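Local coordinates for beta-galactosidase (Bacillus circulans subsp. alkalophilus, PDB 3TTY) that hydrolyses terminal beta-D-galactosyl residues of beta-galactosides as a TIM-barrel glycoside hydrolase, captured with galactose bound in its active site, at the interface of chains A and B. Coordinates in Å, arbitrary orientation; residue numbers count along the deposited sequence, not the author numbering. Chains: chain A/B, Beta-galactosidase.

Contacts 1 and 2 are neighbouring parts of one A–B interface in the deposited trimer, the centres of their C-alpha atoms about 9 Å apart. They share B:Val351 and B:His364. In both, chain A contributes the loop of residues 495-502, within its trimerisation region, and chain B contributes loops from its catalytic region. Contact 1 is mainly polar, with a salt bridge and tyrosine hydroxyls; contact 2 is mainly apolar, around one backbone bond. Because B:Glu355 and B:His358 line the galactose pocket beside residues of contact 1, trimer assembly probably helps to hold that loop in shape.

Contact 1: the interface of chains A and B. Residues chain A 183, 215, 414, 462, 487, 490-491, 495-497, 502; chain B 351-352, 356-357, 364.
The phenol oxygen OH of A:Tyr462 is gripped by two hydrogen bonds: one runs across the interface to the hydroxyl OH of B:Tyr357 at 2.6 Å, the other stays within chain A and is given to carboxylate OD1 of A:Asp495, on its syn lone pair. The site joins the trimerisation region of one beta-galactosidase subunit to a loop of the next subunit's catalytic TIM barrel, beside its galactose pocket. The two tyrosines meet tip to tip, with A:Tyr462 OH in plane at the edge of the B:Tyr357 ring. That ring is held between two neighbours. A:Phe487 brings its CZ edge over one face, offset toward the rim, with the planes at 68°, while CG of B:Lys356 lies 3.6 Å above the centre of the other, measured to the ring plane.

B:Lys356 leaves its backbone with CG in the crowded position between N and carbonyl carbon (chi1 56°), runs extended, and bends at the last torsion. Its ammonium NZ thereby forms a salt bridge with OD2 of A:Asp495 at 2.7 Å, approaching from above the carboxylate plane, and a water joins NZ to A:Ser414 OG. A:Asp495 thus serves both partners, one oxygen each; the nearby ammonium would probably favour the ionised carboxylate of A:Asp495.

The amide N of A:Val497 donates to carbonyl O of B:Val351 at 2.6 Å, nearly along the C=O axis. The same valine, with CG1 anti to its backbone N (chi1 174°), sets that methyl over a face of the B:His364 imidazole, 3.7 Å from CG1 to the ring centroid. At the ring's edge, ND1 of B:His364 is hydrogen-bonded to the hydroxyl OH of A:Tyr502 at 2.6 Å, a bond that, with the methyl over the face, probably limits rotation of the imidazole. The same hydroxyl holds a water that also contacts the backbone N of B:His364.

Contact 2: the interface of chains A and B. Residues chain A 499-501, 513; chain B 20, 351, 364-365.
Backbone meets backbone where the amide N of A:Gly500 donates to carbonyl O of B:His364 at 2.8 Å, straight at the hydrogen (171°) but coming from above the carbonyl plane rather than along a lone pair. On either side of this bond the contact is apolar.

A:Leu499, with CG anti to its carbonyl carbon (chi1 -63°), sends its two methyls to different partners. CD1 meets the six-membered part of the B:Trp20 indole tip to tip, 3.7 Å from its CZ3, with CH2 almost as near. CD2 turns instead to B:His364, crossing it obliquely, and lies 3.9 Å from the imidazole CD2; CG2 of B:Val351 stands a little farther off. An alanine in place of A:Leu499 removes both methyls, and with them the packing on indole and imidazole, and would probably loosen the surroundings of the adjoining backbone bond.

Beyond the bond, B:Val365 puts its branch CG1 against two parts of chain A. The methyl reaches CZ2 of A:Trp513 at 3.4 Å and also lies beside the pyrrole-ring nitrogen NE1, the valine crossing the tryptophan at about a right angle. It also packs on the backbone of A:Gly501, 3.5 Å from CG1 to CA. A:Gly500 and A:Gly501 both have positive phi, and their lack of side chains probably lets the chain B loop come close to the main chain.

In the fold, A:Leu499 to A:Gly501 form a loop of the trimerisation region, and A:Trp513 stands on strand 512-519 of the same region. They face loops of the neighbouring catalytic barrel, with B:Trp20 directly after the 3-10 helix 17-19 and B:Val365 in the loop leading to helix 371-386.

Contact 1: the interface of chains A and B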
loop_
_atom_site.group_PDB
_atom_site.type_symbol
_atom_site.label_atom_id
_atom_site.label_comp_id
_atom_site.label_asym_id
_atom_site.label_seq_id
_atom_site.Cartn_x
_atom_site.Cartn_y
_atom_site.Cartn_z
ATOM N N ASN A 183 -11.556 6.196 -29.890
ATOM C CA ASN A 183 -11.952 7.585 -29.614
ATOM C C ASN A 183 -10.772 8.549 -29.390
ATOM O O ASN A 183 -10.774 9.356 -28.467
ATOM C CB ASN A 183 -12.912 7.645 -28.428
ATOM C CG ASN A 183 -13.944 8.740 -28.589
ATOM O OD1 ASN A 183 -14.574 8.849 -29.644
ATOM N ND2 ASN A 183 -14.087 9.587 -27.572
ATOM N N GLN A 215 -9.353 3.308 -22.131
ATOM C CA GLN A 215 -9.749 1.909 -21.929
ATOM C C GLN A 215 -9.687 1.085 -23.219
ATOM O O GLN A 215 -9.416 -0.119 -23.182
ATOM C CB GLN A 215 -11.088 1.727 -21.168
ATOM C CG GLN A 215 -11.873 2.972 -20.767
ATOM C CD GLN A 215 -11.151 3.911 -19.808
ATOM O OE1 GLN A 215 -10.483 4.843 -20.245
ATOM N NE2 GLN A 215 -11.319 3.696 -18.504
ATOM N N SER A 414 -12.841 0.519 -16.411
ATOM C CA SER A 414 -13.683 1.699 -16.454
ATOM C C SER A 414 -13.337 2.697 -15.353
ATOM O O SER A 414 -13.095 2.323 -14.200
ATOM C CB SER A 414 -15.155 1.292 -16.334
ATOM O OG SER A 414 -16.009 2.413 -16.524
ATOM N N TYR A 462 -22.595 -5.021 -19.154
ATOM C CA TYR A 462 -22.096 -3.714 -19.530
ATOM C C TYR A 462 -21.723 -3.656 -21.006
ATOM O O TYR A 462 -22.180 -2.772 -21.733
ATOM C CB TYR A 462 -20.891 -3.396 -18.645
ATOM C CG TYR A 462 -20.062 -2.193 -19.035
ATOM C CD1 TYR A 462 -20.497 -0.892 -18.763
ATOM C CD2 TYR A 462 -18.813 -2.356 -19.627
ATOM C CE1 TYR A 462 -19.713 0.209 -19.105
ATOM C CE2 TYR A 462 -18.031 -1.273 -19.960
ATOM C CZ TYR A 462 -18.479 0.006 -19.704
ATOM O OH TYR A 462 -17.671 1.075 -20.042
ATOM N N PHE A 487 -26.475 -0.787 -15.261
ATOM C CA PHE A 487 -25.180 -0.693 -15.942
ATOM C C PHE A 487 -24.952 -1.780 -16.994
ATOM O O PHE A 487 -23.823 -2.231 -17.204
ATOM C CB PHE A 487 -24.021 -0.636 -14.939
ATOM C CG PHE A 487 -22.893 0.260 -15.381
ATOM C CD1 PHE A 487 -23.155 1.552 -15.836
ATOM C CD2 PHE A 487 -21.574 -0.186 -15.360
ATOM C CE1 PHE A 487 -22.124 2.387 -16.258
ATOM C CE2 PHE A 487 -20.543 0.641 -15.774
ATOM C CZ PHE A 487 -20.824 1.938 -16.225
ATOM N N ILE A 490 -24.378 -0.750 -21.977
ATOM C CA ILE A 490 -23.822 0.590 -22.031
ATOM C C ILE A 490 -22.889 0.768 -23.234
ATOM O O ILE A 490 -22.971 1.773 -23.931
ATOM C CB ILE A 490 -23.087 0.943 -20.734
ATOM C CG1 ILE A 490 -23.965 0.619 -19.512
ATOM C CG2 ILE A 490 -22.645 2.405 -20.752
ATOM C CD1 ILE A 490 -25.271 1.447 -19.421
ATOM N N VAL A 491 -22.036 -0.218 -23.504
ATOM C CA VAL A 491 -21.032 -0.079 -24.566
ATOM C C VAL A 491 -21.008 -1.223 -25.578
ATOM O O VAL A 491 -21.637 -2.264 -25.373
ATOM C CB VAL A 491 -19.617 0.051 -23.980
ATOM C CG1 VAL A 491 -19.518 1.289 -23.080
ATOM C CG2 VAL A 491 -19.240 -1.226 -23.216
ATOM N N ASP A 495 -15.738 -0.684 -26.156
ATOM C CA ASP A 495 -15.967 0.137 -24.980
ATOM C C ASP A 495 -16.411 1.535 -25.380
ATOM O O ASP A 495 -16.097 2.516 -24.685
ATOM C CB ASP A 495 -14.714 0.230 -24.094
ATOM C CG ASP A 495 -15.043 0.728 -22.699
ATOM O OD1 ASP A 495 -16.132 0.357 -22.201
ATOM O OD2 ASP A 495 -14.252 1.511 -22.118
ATOM N N LEU A 496 -17.110 1.626 -26.512
ATOM C CA LEU A 496 -17.705 2.887 -26.945
ATOM C C LEU A 496 -19.180 2.884 -26.555
ATOM O O LEU A 496 -19.891 1.896 -26.776
ATOM C CB LEU A 496 -17.579 3.080 -28.455
ATOM C CG LEU A 496 -16.208 3.214 -29.126
ATOM C CD1 LEU A 496 -16.343 3.088 -30.660
ATOM C CD2 LEU A 496 -15.475 4.507 -28.720
ATOM N N VAL A 497 -19.641 3.981 -25.973
ATOM C CA VAL A 497 -21.008 4.045 -25.476
ATOM C C VAL A 497 -22.012 3.943 -26.615
ATOM O O VAL A 497 -21.871 4.597 -27.663
ATOM C CB VAL A 497 -21.259 5.331 -24.672
ATOM C CG1 VAL A 497 -22.718 5.442 -24.303
ATOM C CG2 VAL A 497 -20.398 5.348 -23.430
ATOM N N TYR A 502 -29.553 4.394 -22.341
ATOM C CA TYR A 502 -29.269 3.084 -21.770
ATOM C C TYR A 502 -30.615 2.367 -21.627
ATOM O O TYR A 502 -31.619 3.011 -21.318
ATOM C CB TYR A 502 -28.647 3.251 -20.391
ATOM C CG TYR A 502 -27.535 4.280 -20.293
ATOM C CD1 TYR A 502 -27.550 5.224 -19.290
ATOM C CD2 TYR A 502 -26.460 4.286 -21.183
ATOM C CE1 TYR A 502 -26.555 6.144 -19.169
ATOM C CE2 TYR A 502 -25.441 5.222 -21.065
ATOM C CZ TYR A 502 -25.494 6.142 -20.042
ATOM O OH TYR A 502 -24.510 7.097 -19.865
ATOM N N VAL B 351 -17.394 9.635 -25.483
ATOM C CA VAL B 351 -18.021 8.404 -25.942
ATOM C C VAL B 351 -17.376 7.025 -25.641
ATOM O O VAL B 351 -18.111 6.056 -25.567
ATOM C CB VAL B 351 -18.420 8.545 -27.446
ATOM C CG1 VAL B 351 -18.758 7.218 -28.045
ATOM C CG2 VAL B 351 -19.598 9.507 -27.580
ATOM N N GLY B 352 -16.061 6.885 -25.450
ATOM C CA GLY B 352 -15.079 7.939 -25.511
ATOM C C GLY B 352 -13.937 7.871 -24.501
ATOM O O GLY B 352 -13.593 8.905 -23.954
ATOM N N LYS B 356 -15.997 9.178 -20.411
ATOM C CA LYS B 356 -17.342 8.916 -20.931
ATOM C C LYS B 356 -18.403 8.863 -19.831
ATOM O O LYS B 356 -19.583 9.071 -20.105
ATOM C CB LYS B 356 -17.390 7.647 -21.802
ATOM C CG LYS B 356 -16.891 6.369 -21.122
ATOM C CD LYS B 356 -16.772 5.241 -22.137
ATOM C CE LYS B 356 -16.297 3.936 -21.485
ATOM N NZ LYS B 356 -14.836 3.959 -21.183
ATOM N N TYR B 357 -17.995 8.609 -18.589
ATOM C CA TYR B 357 -18.947 8.659 -17.476
ATOM C C TYR B 357 -18.774 9.897 -16.579
ATOM O O TYR B 357 -19.209 9.915 -15.423
ATOM C CB TYR B 357 -18.955 7.334 -16.695
ATOM C CG TYR B 357 -19.086 6.163 -17.643
ATOM C CD1 TYR B 357 -20.106 6.135 -18.593
ATOM C CD2 TYR B 357 -18.154 5.120 -17.636
ATOM C CE1 TYR B 357 -20.213 5.089 -19.492
ATOM C CE2 TYR B 357 -18.249 4.068 -18.530
ATOM C CZ TYR B 357 -19.279 4.057 -19.459
ATOM O OH TYR B 357 -19.380 3.014 -20.357
ATOM N N HIS B 364 -25.550 10.964 -22.851
ATOM C CA HIS B 364 -25.642 9.890 -23.836
ATOM C C HIS B 364 -27.009 9.732 -24.569
ATOM O O HIS B 364 -27.033 9.275 -25.714
ATOM C CB HIS B 364 -25.075 8.581 -23.270
ATOM C CG HIS B 364 -23.627 8.680 -22.874
ATOM N ND1 HIS B 364 -23.082 7.962 -21.831
ATOM C CD2 HIS B 364 -22.615 9.432 -23.377
ATOM C CE1 HIS B 364 -21.800 8.262 -21.710
ATOM N NE2 HIS B 364 -21.491 9.155 -22.632
HETATM O O HOH W 1 -25.471 9.517 -19.938
HETATM O O HOH W 2 -14.691 4.628 -18.499
#

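Contact 2: the interface of chains A and B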
loop_
_atom_site.group_PDB
_atom_site.type_symbol
_atom_site.label_atom_id
_atom_site.label_comp_id
_atom_site.label_asym_id
_atom_site.label_seq_id
_atom_site.Cartn_x
_atom_site.Cartn_y
_atom_site.Cartn_z
ATOM N N LEU A 499 -25.132 5.171 -27.908
ATOM C CA LEU A 499 -25.867 6.404 -27.659
ATOM C C LEU A 499 -27.377 6.251 -27.819
ATOM O O LEU A 499 -27.863 5.305 -28.449
ATOM C CB LEU A 499 -25.348 7.497 -28.590
ATOM C CG LEU A 499 -23.874 7.831 -28.347
ATOM C CD1 LEU A 499 -23.334 8.659 -29.492
ATOM C CD2 LEU A 499 -23.692 8.548 -27.009
ATOM N N GLY A 500 -28.115 7.192 -27.248
ATOM C CA GLY A 500 -29.548 7.271 -27.478
ATOM C C GLY A 500 -30.386 6.757 -26.325
ATOM O O GLY A 500 -31.625 6.742 -26.408
ATOM N N GLY A 501 -29.710 6.333 -25.256
ATOM C CA GLY A 501 -30.379 5.904 -24.039
ATOM C C GLY A 501 -30.025 4.501 -23.580
ATOM O O GLY A 501 -30.165 3.527 -24.328
ATOM N N TRP A 513 -36.092 2.707 -20.037
ATOM C CA TRP A 513 -35.020 3.625 -20.359
ATOM C C TRP A 513 -34.350 3.995 -19.062
ATOM O O TRP A 513 -34.991 4.545 -18.181
ATOM C CB TRP A 513 -35.560 4.900 -21.015
ATOM C CG TRP A 513 -34.558 6.008 -21.029
ATOM C CD1 TRP A 513 -33.230 5.899 -21.311
ATOM C CD2 TRP A 513 -34.794 7.393 -20.738
ATOM N NE1 TRP A 513 -32.625 7.129 -21.226
ATOM C CE2 TRP A 513 -33.561 8.062 -20.867
ATOM C CE3 TRP A 513 -35.926 8.129 -20.387
ATOM C CZ2 TRP A 513 -33.425 9.429 -20.652
ATOM C CZ3 TRP A 513 -35.793 9.479 -20.174
ATOM C CH2 TRP A 513 -34.548 10.120 -20.305
ATOM N N TRP B 20 -17.196 14.876 -32.541
ATOM C CA TRP B 20 -18.490 14.536 -33.141
ATOM C C TRP B 20 -18.512 14.832 -34.637
ATOM O O TRP B 20 -17.469 14.871 -35.269
ATOM C CB TRP B 20 -19.602 15.283 -32.404
ATOM C CG TRP B 20 -19.653 14.875 -30.970
ATOM C CD1 TRP B 20 -18.908 15.386 -29.933
ATOM C CD2 TRP B 20 -20.455 13.833 -30.413
ATOM N NE1 TRP B 20 -19.217 14.731 -28.767
ATOM C CE2 TRP B 20 -20.161 13.771 -29.033
ATOM C CE3 TRP B 20 -21.404 12.951 -30.942
ATOM C CZ2 TRP B 20 -20.783 12.862 -28.181
ATOM C CZ3 TRP B 20 -22.017 12.047 -30.094
ATOM C CH2 TRP B 20 -21.706 12.007 -28.731
ATOM N N VAL B 351 -17.394 9.635 -25.483
ATOM C CA VAL B 351 -18.021 8.404 -25.942
ATOM C C VAL B 351 -17.376 7.025 -25.641
ATOM O O VAL B 351 -18.111 6.056 -25.567
ATOM C CB VAL B 351 -18.420 8.545 -27.446
ATOM C CG1 VAL B 351 -18.758 7.218 -28.045
ATOM C CG2 VAL B 351 -19.598 9.507 -27.580
ATOM N N HIS B 364 -25.550 10.964 -22.851
ATOM C CA HIS B 364 -25.642 9.890 -23.836
ATOM C C HIS B 364 -27.009 9.732 -24.569
ATOM O O HIS B 364 -27.033 9.275 -25.714
ATOM C CB HIS B 364 -25.075 8.581 -23.270
ATOM C CG HIS B 364 -23.627 8.680 -22.874
ATOM N ND1 HIS B 364 -23.082 7.962 -21.831
ATOM C CD2 HIS B 364 -22.615 9.432 -23.377
ATOM C CE1 HIS B 364 -21.800 8.262 -21.710
ATOM N NE2 HIS B 364 -21.491 9.155 -22.632
ATOM N N VAL B 365 -28.127 10.138 -23.959
ATOM C CA VAL B 365 -29.403 10.102 -24.688
ATOM C C VAL B 365 -29.438 11.071 -25.859
ATOM O O VAL B 365 -30.154 10.841 -26.824
ATOM C CB VAL B 365 -30.675 10.420 -23.834
ATOM C CG1 VAL B 365 -31.324 9.154 -23.343
ATOM C CG2 VAL B 365 -30.396 11.440 -22.723
#